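Local structure of predicted phosphatase, HAD family (3MC1) at residues 171-174 with 175-179; 147-150 with 151-155; 190-193 with 194-198; 209-212 with 213-217. The protein is a predicted phosphatase of the haloacid dehalogenase (HAD) superfamily, probably hydrolysing phosphate esters, though its substrate is not established. All blocks are in the same frame, centred on the assembly; numbering follows the deposited sequence.

Interaction 1. Residues 171-174 with 175-179; sequences DVIG and ALKNN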
loop_
_atom_site.group_PDB
_atom_site.type_symbol
_atom_site.label_atom_id
_atom_site.label_comp_id
_atom_site.label_asym_id
_atom_site.label_seq_id
_atom_site.Cartn_x
_atom_site.Cartn_y
_atom_site.Cartn_z
ATOM N N ASP A 171 -0.195 -0.564 -8.016
ATOM C CA ASP A 171 -0.489 -1.911 -7.567
ATOM C C ASP A 171 -0.802 -2.807 -8.758
ATOM O O ASP A 171 -0.362 -3.955 -8.810
ATOM C CB ASP A 171 -1.660 -1.880 -6.594
ATOM C CG ASP A 171 -1.308 -1.155 -5.314
ATOM O OD1 ASP A 171 -0.366 -1.613 -4.644
ATOM O OD2 ASP A 171 -1.954 -0.138 -4.988
ATOM N N VAL A 172 -1.553 -2.274 -9.717
ATOM C CA VAL A 172 -1.911 -3.031 -10.912
ATOM C C VAL A 172 -0.653 -3.342 -11.718
ATOM O O VAL A 172 -0.438 -4.481 -12.129
ATOM C CB VAL A 172 -2.908 -2.240 -11.805
ATOM C CG1 VAL A 172 -3.297 -3.075 -13.015
ATOM C CG2 VAL A 172 -4.151 -1.871 -11.003
ATOM N N ILE A 173 0.176 -2.325 -11.930
ATOM C CA ILE A 173 1.417 -2.483 -12.675
ATOM C C ILE A 173 2.335 -3.491 -11.973
ATOM O O ILE A 173 2.927 -4.359 -12.619
ATOM C CB ILE A 173 2.137 -1.112 -12.824
ATOM C CG1 ILE A 173 1.228 -0.141 -13.585
ATOM C CG2 ILE A 173 3.465 -1.281 -13.549
ATOM C CD1 ILE A 173 1.663 1.310 -13.538
ATOM N N GLY A 174 2.446 -3.375 -10.651
ATOM C CA GLY A 174 3.286 -4.287 -9.886
ATOM C C GLY A 174 2.785 -5.720 -9.975
ATOM O O GLY A 174 3.577 -6.664 -10.018
ATOM N N ALA A 175 1.467 -5.879 -10.006
ATOM C CA ALA A 175 0.852 -7.203 -10.101
ATOM C C ALA A 175 1.104 -7.783 -11.486
ATOM O O ALA A 175 1.533 -8.927 -11.631
ATOM C CB ALA A 175 -0.646 -7.106 -9.841
ATOM N N LEU A 176 0.834 -6.982 -12.508
ATOM C CA LEU A 176 1.043 -7.420 -13.883
ATOM C C LEU A 176 2.478 -7.894 -14.077
ATOM O O LEU A 176 2.714 -8.955 -14.655
ATOM C CB LEU A 176 0.732 -6.276 -14.853
ATOM C CG LEU A 176 -0.736 -5.814 -14.889
ATOM C CD1 LEU A 176 -0.878 -4.529 -15.711
ATOM C CD2 LEU A 176 -1.604 -6.927 -15.474
ATOM N N LYS A 177 3.431 -7.112 -13.580
ATOM C CA LYS A 177 4.848 -7.444 -13.706
ATOM C C LYS A 177 5.262 -8.739 -13.015
ATOM O O LYS A 177 6.357 -9.254 -13.252
ATOM C CB LYS A 177 5.708 -6.287 -13.190
ATOM C CG LYS A 177 5.577 -5.046 -14.050
ATOM C CD LYS A 177 6.638 -4.018 -13.723
ATOM C CE LYS A 177 6.660 -2.919 -14.773
ATOM N NZ LYS A 177 7.727 -1.920 -14.495
ATOM N N ASN A 178 4.385 -9.256 -12.161
ATOM C CA ASN A 178 4.637 -10.500 -11.444
ATOM C C ASN A 178 3.641 -11.560 -11.913
ATOM O O ASN A 178 3.482 -12.607 -11.288
ATOM C CB ASN A 178 4.497 -10.275 -9.936
ATOM C CG ASN A 178 5.754 -9.707 -9.316
ATOM O OD1 ASN A 178 6.738 -10.426 -9.117
ATOM N ND2 ASN A 178 5.737 -8.410 -9.013
ATOM N N ASN A 179 2.966 -11.269 -13.018
ATOM C CA ASN A 179 1.985 -12.186 -13.582
ATOM C C ASN A 179 0.859 -12.551 -12.638
ATOM O O ASN A 179 0.384 -13.692 -12.622
ATOM C CB ASN A 179 2.680 -13.450 -14.077
ATOM C CG ASN A 179 3.571 -13.174 -15.258
ATOM O OD1 ASN A 179 3.139 -12.564 -16.240
ATOM N ND2 ASN A 179 4.822 -13.611 -15.176
#
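The carboxamide of N178 folds back on the C-terminal part of helix 169-176: its ND2 donates to G174 O at 3.0 Å, with the carbonyl oxygen near the amide plane and an N-H...O angle of 164°. ND2 donates as well to E145 O, so one buried amide group ties two helices. Ahead of it the carbonyls of D171, V172 and I173 receive A175 N, L176 N and K177 N; the L176 N to V172 O bond, 2.8 Å, is nearly straight. N179, with positive phi, is the C' residue of a Schellman motif, in which N179 N reaches L176 O and L180 N reaches A175 O. V172 CG1 lies alongside L176 CD1 at 3.9 Å, the two side chains pointing the same way, and I173 CG2, anti to its backbone N, runs beside K177 CE at 3.8 Å. D171 keeps its carboxylate away from these partners: OD1 forms a salt bridge with K144 NZ and OD2 accepts from R168 N, close to the sodium site. The helix is the crossover of the beta-alpha-beta unit between strands 162-166 and 182-185, with A175 packed on M164 and S182, and N178 against I148 and M152 of helix 144-155.

Interaction 2. Residues 147-150 with 151-155; sequences VIRY and AMESL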
loop_
_atom_site.group_PDB
_atom_site.type_symbol
_atom_site.label_atom_id
_atom_site.label_comp_id
_atom_site.label_asym_id
_atom_site.label_seq_id
_atom_site.Cartn_x
_atom_site.Cartn_y
_atom_site.Cartn_z
ATOM N N VAL A 147 8.705 -5.524 -4.404
ATOM C CA VAL A 147 8.282 -6.046 -3.112
ATOM C C VAL A 147 7.378 -7.265 -3.293
ATOM O O VAL A 147 7.463 -8.236 -2.535
ATOM C CB VAL A 147 7.562 -4.956 -2.277
ATOM C CG1 VAL A 147 6.996 -5.550 -0.998
ATOM C CG2 VAL A 147 8.552 -3.851 -1.932
ATOM N N ILE A 148 6.516 -7.221 -4.304
ATOM C CA ILE A 148 5.639 -8.355 -4.564
ATOM C C ILE A 148 6.514 -9.560 -4.955
ATOM O O ILE A 148 6.310 -10.671 -4.470
ATOM C CB ILE A 148 4.638 -8.037 -5.704
ATOM C CG1 ILE A 148 3.578 -7.045 -5.200
ATOM C CG2 ILE A 148 3.986 -9.328 -6.197
ATOM C CD1 ILE A 148 2.642 -6.483 -6.292
ATOM N N ARG A 149 7.499 -9.321 -5.819
ATOM C CA ARG A 149 8.391 -10.384 -6.277
ATOM C C ARG A 149 9.159 -11.009 -5.117
ATOM O O ARG A 149 9.328 -12.224 -5.069
ATOM C CB ARG A 149 9.384 -9.840 -7.316
ATOM C CG ARG A 149 10.157 -10.930 -8.056
ATOM C CD ARG A 149 11.057 -10.358 -9.144
ATOM N NE ARG A 149 10.344 -9.482 -10.071
ATOM C CZ ARG A 149 9.382 -9.881 -10.896
ATOM N NH1 ARG A 149 9.008 -11.153 -10.913
ATOM N NH2 ARG A 149 8.798 -9.009 -11.714
ATOM N N TYR A 150 9.628 -10.179 -4.189
ATOM C CA TYR A 150 10.373 -10.670 -3.036
ATOM C C TYR A 150 9.444 -11.416 -2.087
ATOM O O TYR A 150 9.825 -12.426 -1.512
ATOM C CB TYR A 150 11.052 -9.512 -2.291
ATOM C CG TYR A 150 11.965 -9.958 -1.162
ATOM C CD1 TYR A 150 13.102 -10.731 -1.413
ATOM C CD2 TYR A 150 11.682 -9.626 0.157
ATOM C CE1 TYR A 150 13.933 -11.161 -0.366
ATOM C CE2 TYR A 150 12.497 -10.049 1.204
ATOM C CZ TYR A 150 13.620 -10.815 0.942
ATOM O OH TYR A 150 14.414 -11.229 1.995
ATOM N N ALA A 151 8.226 -10.917 -1.920
ATOM C CA ALA A 151 7.263 -11.571 -1.041
ATOM C C ALA A 151 6.949 -12.964 -1.593
ATOM O O ALA A 151 6.919 -13.950 -0.850
ATOM C CB ALA A 151 5.986 -10.740 -0.950
HETATM N N MSE A 152 6.713 -13.037 -2.900
HETATM C CA MSE A 152 6.413 -14.307 -3.537
HETATM C C MSE A 152 7.617 -15.245 -3.410
HETATM O O MSE A 152 7.465 -16.414 -3.053
HETATM C CB MSE A 152 6.037 -14.072 -4.999
HETATM C CG MSE A 152 4.720 -13.312 -5.145
HETATM SE SE MSE A 152 4.213 -12.990 -6.979
HETATM C CE MSE A 152 3.637 -14.786 -7.444
ATOM N N GLU A 153 8.811 -14.728 -3.680
ATOM C CA GLU A 153 10.028 -15.525 -3.552
ATOM C C GLU A 153 10.202 -16.039 -2.120
ATOM O O GLU A 153 10.524 -17.209 -1.904
ATOM C CB GLU A 153 11.252 -14.691 -3.946
ATOM C CG GLU A 153 11.358 -14.418 -5.441
ATOM C CD GLU A 153 12.535 -13.540 -5.787
ATOM O OE1 GLU A 153 13.399 -13.341 -4.911
ATOM O OE2 GLU A 153 12.599 -13.051 -6.933
ATOM N N SER A 154 9.973 -15.164 -1.145
ATOM C CA SER A 154 10.121 -15.513 0.264
ATOM C C SER A 154 9.169 -16.583 0.757
ATOM O O SER A 154 9.533 -17.398 1.605
ATOM C CB SER A 154 9.943 -14.270 1.134
ATOM O OG SER A 154 10.948 -13.317 0.848
ATOM N N LEU A 155 7.947 -16.571 0.238
ATOM C CA LEU A 155 6.930 -17.536 0.644
ATOM C C LEU A 155 6.737 -18.637 -0.391
ATOM O O LEU A 155 5.890 -19.509 -0.225
ATOM C CB LEU A 155 5.602 -16.810 0.879
ATOM C CG LEU A 155 5.573 -15.839 2.063
ATOM C CD1 LEU A 155 4.524 -14.748 1.850
ATOM C CD2 LEU A 155 5.285 -16.625 3.319
#
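Over the centre of the Y150 ring sits S154 OG, 3.5 Å above the plane, while the E153 carboxylate approaches the ring only obliquely. CG of Y150 lies anti to the backbone N (chi1 -174°), which turns the ring along the helix toward the serine one turn on. S154 OG donates to Y150 O at 2.8 Å and S154 N reaches the same oxygen, also at 2.8 Å, the two coming from opposite faces of the carbonyl plane, the hydroxyl well above it. The carboxylate of E153 is turned 44° from the guanidinium plane of R149, and its OE2 meets the aliphatic chain, 3.4 Å from R149 CG, whereas R149 NE stays 5.3 Å from OE2. R149 NH2 instead donates to K177 O of the neighbouring segment 175-179. On the buried side I148 CG2 lies beside the selenium of selenomethionine M152 at 3.8 Å, and A151 and V147 pack on V133 of strand 131-135. Helix 144-155 thus has an apolar side against the sheet of the HAD core and a polar, more exposed side. There Y150 O accepts two hydrogen bonds from S154, and the opposite charges of R149 and E153 probably attract through space without forming a salt bridge.

Interaction 3. Residues 190-193 with 194-198; sequences GSYE and ELKNA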
loop_
_atom_site.group_PDB
_atom_site.type_symbol
_atom_site.label_atom_id
_atom_site.label_comp_id
_atom_site.label_asym_id
_atom_site.label_seq_id
_atom_site.Cartn_x
_atom_site.Cartn_y
_atom_site.Cartn_z
ATOM N N GLY A 190 -7.126 5.822 -5.207
ATOM C CA GLY A 190 -7.066 5.687 -6.651
ATOM C C GLY A 190 -8.489 5.755 -7.178
ATOM O O GLY A 190 -9.432 5.465 -6.442
ATOM N N SER A 191 -8.661 6.137 -8.439
ATOM C CA SER A 191 -10.003 6.230 -9.005
ATOM C C SER A 191 -10.298 5.053 -9.915
ATOM O O SER A 191 -9.385 4.348 -10.349
ATOM C CB SER A 191 -10.156 7.531 -9.793
ATOM O OG SER A 191 -9.355 7.528 -10.960
ATOM N N TYR A 192 -11.577 4.828 -10.194
ATOM C CA TYR A 192 -11.968 3.748 -11.092
ATOM C C TYR A 192 -11.199 3.894 -12.407
ATOM O O TYR A 192 -10.612 2.934 -12.913
ATOM C CB TYR A 192 -13.461 3.823 -11.395
ATOM C CG TYR A 192 -13.876 2.893 -12.504
ATOM C CD1 TYR A 192 -14.149 1.552 -12.250
ATOM C CD2 TYR A 192 -13.947 3.342 -13.822
ATOM C CE1 TYR A 192 -14.485 0.681 -13.284
ATOM C CE2 TYR A 192 -14.277 2.481 -14.860
ATOM C CZ TYR A 192 -14.545 1.155 -14.584
ATOM O OH TYR A 192 -14.875 0.307 -15.613
ATOM N N GLU A 193 -11.226 5.109 -12.950
ATOM C CA GLU A 193 -10.560 5.440 -14.207
ATOM C C GLU A 193 -9.054 5.175 -14.144
ATOM O O GLU A 193 -8.467 4.666 -15.101
ATOM C CB GLU A 193 -10.808 6.914 -14.569
ATOM C CG GLU A 193 -12.260 7.278 -14.957
ATOM C CD GLU A 193 -13.248 7.256 -13.786
ATOM O OE1 GLU A 193 -12.823 7.519 -12.640
ATOM O OE2 GLU A 193 -14.458 6.999 -14.020
ATOM N N GLU A 194 -8.431 5.529 -13.025
ATOM C CA GLU A 194 -6.999 5.298 -12.855
ATOM C C GLU A 194 -6.695 3.804 -12.934
ATOM O O GLU A 194 -5.749 3.382 -13.603
ATOM C CB GLU A 194 -6.522 5.835 -11.498
ATOM C CG GLU A 194 -5.042 5.556 -11.205
ATOM C CD GLU A 194 -4.619 5.969 -9.803
ATOM O OE1 GLU A 194 -4.927 7.113 -9.399
ATOM O OE2 GLU A 194 -3.968 5.156 -9.110
ATOM N N LEU A 195 -7.510 3.009 -12.248
ATOM C CA LEU A 195 -7.321 1.564 -12.212
ATOM C C LEU A 195 -7.666 0.881 -13.525
ATOM O O LEU A 195 -6.982 -0.058 -13.940
ATOM C CB LEU A 195 -8.149 0.965 -11.073
ATOM C CG LEU A 195 -7.693 1.437 -9.689
ATOM C CD1 LEU A 195 -8.797 1.190 -8.647
ATOM C CD2 LEU A 195 -6.400 0.714 -9.321
ATOM N N LYS A 196 -8.721 1.351 -14.182
ATOM C CA LYS A 196 -9.138 0.768 -15.450
ATOM C C LYS A 196 -8.061 0.974 -16.515
ATOM O O LYS A 196 -7.733 0.047 -17.250
ATOM C CB LYS A 196 -10.451 1.399 -15.919
ATOM C CG LYS A 196 -10.947 0.880 -17.261
ATOM C CD LYS A 196 -12.099 1.736 -17.778
ATOM C CE LYS A 196 -12.495 1.359 -19.202
ATOM N NZ LYS A 196 -13.606 2.221 -19.718
ATOM N N ASN A 197 -7.517 2.187 -16.593
ATOM C CA ASN A 197 -6.481 2.510 -17.571
ATOM C C ASN A 197 -5.133 1.878 -17.242
ATOM O O ASN A 197 -4.249 1.808 -18.098
ATOM C CB ASN A 197 -6.299 4.023 -17.694
ATOM C CG ASN A 197 -7.487 4.705 -18.350
ATOM O OD1 ASN A 197 -7.984 4.254 -19.387
ATOM N ND2 ASN A 197 -7.943 5.806 -17.754
ATOM N N ALA A 198 -4.978 1.432 -16.000
ATOM C CA ALA A 198 -3.740 0.795 -15.570
ATOM C C ALA A 198 -3.801 -0.660 -15.997
ATOM O O ALA A 198 -2.774 -1.315 -16.161
ATOM C CB ALA A 198 -3.590 0.893 -14.056
#
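S191 is the N-cap of helix 192-198: its OG accepts from E194 N at 3.0 Å, and E194 CB lies 3.3 Å from the same oxygen. With chi1 at 68°, OG stands between the backbone N and the carbonyl carbon, turned back toward the helix, where the N-cap hydroxyl meets an amide of the first turn. S191 O takes L195 N at 3.0 Å, starting the regular ladder that continues with K196 N to Y192 O, 2.8 Å. One turn on, the methylene chain of K196 reaches the Y192 ring, CD coming within 3.7 Å of CE2, while K196 CB lies over one ring face; the ammonium group extends beyond the ring. The extended side chain of E194 runs back alongside G190, with OE1 3.8 Å from G190 CA. Beyond this first shell, E194 OE2 is fixed by R168 NE in a salt bridge and by E169 N in a hydrogen bond, so this glutamate joins two helix starts. Helix 192-198 is the crossover of the beta-alpha-beta unit between strands 182-185 and 202-204: L195, Y192 and K196 rest on I203 of the latter strand, and L195 and A198 pack against V172 of helix 169-176.

Interaction 4. Residues 209-212 with 213-217; sequences ELHK and KILEL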
loop_
_atom_site.group_PDB
_atom_site.type_symbol
_atom_site.label_atom_id
_atom_site.label_comp_id
_atom_site.label_asym_id
_atom_site.label_seq_id
_atom_site.Cartn_x
_atom_site.Cartn_y
_atom_site.Cartn_z
ATOM N N GLU A 209 -17.638 -5.635 -1.578
ATOM C CA GLU A 209 -17.515 -5.993 -2.989
ATOM C C GLU A 209 -16.196 -6.732 -3.185
ATOM O O GLU A 209 -16.092 -7.638 -4.012
ATOM C CB GLU A 209 -17.506 -4.736 -3.860
ATOM C CG GLU A 209 -18.833 -4.010 -3.967
ATOM C CD GLU A 209 -19.724 -4.580 -5.054
ATOM O OE1 GLU A 209 -20.330 -3.773 -5.791
ATOM O OE2 GLU A 209 -19.822 -5.825 -5.170
ATOM N N LEU A 210 -15.185 -6.308 -2.426
ATOM C CA LEU A 210 -13.859 -6.908 -2.482
ATOM C C LEU A 210 -13.959 -8.352 -2.000
ATOM O O LEU A 210 -13.416 -9.263 -2.615
ATOM C CB LEU A 210 -12.897 -6.105 -1.592
ATOM C CG LEU A 210 -11.453 -6.582 -1.434
ATOM C CD1 LEU A 210 -10.783 -6.740 -2.797
ATOM C CD2 LEU A 210 -10.698 -5.576 -0.574
ATOM N N HIS A 211 -14.677 -8.552 -0.902
ATOM C CA HIS A 211 -14.857 -9.882 -0.337
ATOM C C HIS A 211 -15.458 -10.820 -1.380
ATOM O O HIS A 211 -14.915 -11.889 -1.651
ATOM C CB HIS A 211 -15.773 -9.805 0.889
ATOM C CG HIS A 211 -15.876 -11.090 1.654
ATOM N ND1 HIS A 211 -16.306 -12.269 1.080
ATOM C CD2 HIS A 211 -15.594 -11.384 2.944
ATOM C CE1 HIS A 211 -16.281 -13.231 1.983
ATOM N NE2 HIS A 211 -15.852 -12.721 3.124
ATOM N N LYS A 212 -16.576 -10.403 -1.970
ATOM C CA LYS A 212 -17.280 -11.197 -2.978
ATOM C C LYS A 212 -16.390 -11.557 -4.156
ATOM O O LYS A 212 -16.356 -12.709 -4.593
ATOM C CB LYS A 212 -18.494 -10.429 -3.503
ATOM C CG LYS A 212 -19.519 -10.044 -2.449
ATOM C CD LYS A 212 -20.688 -9.307 -3.093
ATOM C CE LYS A 212 -21.749 -8.914 -2.075
ATOM N NZ LYS A 212 -22.348 -10.096 -1.410
ATOM N N LYS A 213 -15.665 -10.560 -4.660
ATOM C CA LYS A 213 -14.779 -10.736 -5.806
ATOM C C LYS A 213 -13.639 -11.710 -5.545
ATOM O O LYS A 213 -13.270 -12.487 -6.425
ATOM C CB LYS A 213 -14.196 -9.387 -6.229
ATOM C CG LYS A 213 -13.582 -9.395 -7.615
ATOM C CD LYS A 213 -14.665 -9.601 -8.667
ATOM C CE LYS A 213 -14.184 -9.241 -10.065
ATOM N NZ LYS A 213 -15.292 -9.352 -11.053
ATOM N N ILE A 214 -13.063 -11.657 -4.349
ATOM C CA ILE A 214 -11.967 -12.557 -4.021
ATOM C C ILE A 214 -12.447 -13.996 -4.134
ATOM O O ILE A 214 -11.752 -14.860 -4.666
ATOM C CB ILE A 214 -11.438 -12.314 -2.590
ATOM C CG1 ILE A 214 -10.733 -10.956 -2.523
ATOM C CG2 ILE A 214 -10.468 -13.428 -2.189
ATOM C CD1 ILE A 214 -10.218 -10.606 -1.135
ATOM N N LEU A 215 -13.649 -14.244 -3.634
ATOM C CA LEU A 215 -14.219 -15.578 -3.675
ATOM C C LEU A 215 -14.544 -16.042 -5.093
ATOM O O LEU A 215 -14.000 -17.044 -5.559
ATOM C CB LEU A 215 -15.477 -15.636 -2.801
ATOM C CG LEU A 215 -15.278 -15.429 -1.294
ATOM C CD1 LEU A 215 -16.635 -15.409 -0.594
ATOM C CD2 LEU A 215 -14.402 -16.539 -0.727
ATOM N N GLU A 216 -15.410 -15.321 -5.797
ATOM C CA GLU A 216 -15.755 -15.764 -7.139
ATOM C C GLU A 216 -14.577 -15.810 -8.094
ATOM O O GLU A 216 -14.735 -16.140 -9.262
ATOM C CB GLU A 216 -16.901 -14.934 -7.727
ATOM C CG GLU A 216 -16.777 -13.438 -7.636
ATOM C CD GLU A 216 -17.970 -12.745 -8.280
ATOM O OE1 GLU A 216 -18.127 -12.860 -9.517
ATOM O OE2 GLU A 216 -18.757 -12.097 -7.554
ATOM N N LEU A 217 -13.389 -15.498 -7.590
ATOM C CA LEU A 217 -12.185 -15.555 -8.410
ATOM C C LEU A 217 -11.563 -16.941 -8.315
ATOM O O LEU A 217 -10.987 -17.399 -9.318
ATOM C CB LEU A 217 -11.163 -14.503 -7.968
ATOM C CG LEU A 217 -11.042 -13.326 -8.937
ATOM C CD1 LEU A 217 -9.800 -12.499 -8.612
ATOM C CD2 LEU A 217 -10.949 -13.871 -10.359
#
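Carbonyls of E209, L210, H211 and K212 accept from the amides of K213, I214, L215 and E216 in the i to i+4 pattern of an alpha-helix, the L215 N to H211 O bond being weak at 3.3 Å and E216 N to K212 O nearly straight at 3.0 Å. H211 and L215 meet by side chain: the methyl CD1 of the leucine comes to the imidazole edge near its plane, 3.4 Å from CE1 and 3.6 Å from ND1. CG of H211 is anti to the backbone N (chi1 -172°), which swings the ring toward the following turn, and NE2 is held by a hydrogen bond with S97 OG of helix 91-101. This is the last helix of the Rossmann-like HAD core, following edge strand 202-204; L210 and I214 are buried against the sheet, L215 only partly. L210 CG and I214 CD1 are 4.2 Å apart; both residues pack on I183 of strand 182-185, and L210 also meets L94. On the outer side E216 CG, placed between backbone N and carbonyl carbon (chi1 49°), lies 3.2 Å from K212 O. I214 O accepts from Y4 OH, and L215 lies against Y101 and F103.

Interactions 1, 2 and 3 form a chain of touching helices, with interaction 1 in the middle. Its join to interaction 2 is made by N178 ND2, 3.4 Å from I148 CG2, while I148 CD1 packs 3.8 Å from G174 C. Toward interaction 3, V172 CG2 meets L195 CD2 at 3.8 Å. Interactions 2 and 3 do not touch, their nearest atoms being about 12 Å apart, and interaction 4 stays about 10 Å from interaction 3 between nearest atoms. The sodium ion, bound by D10, D12 and D167 where the HAD motif probably forms the active site, lies about 4 Å from the D171 side chain, but about 11 Å from those of I148 and L210.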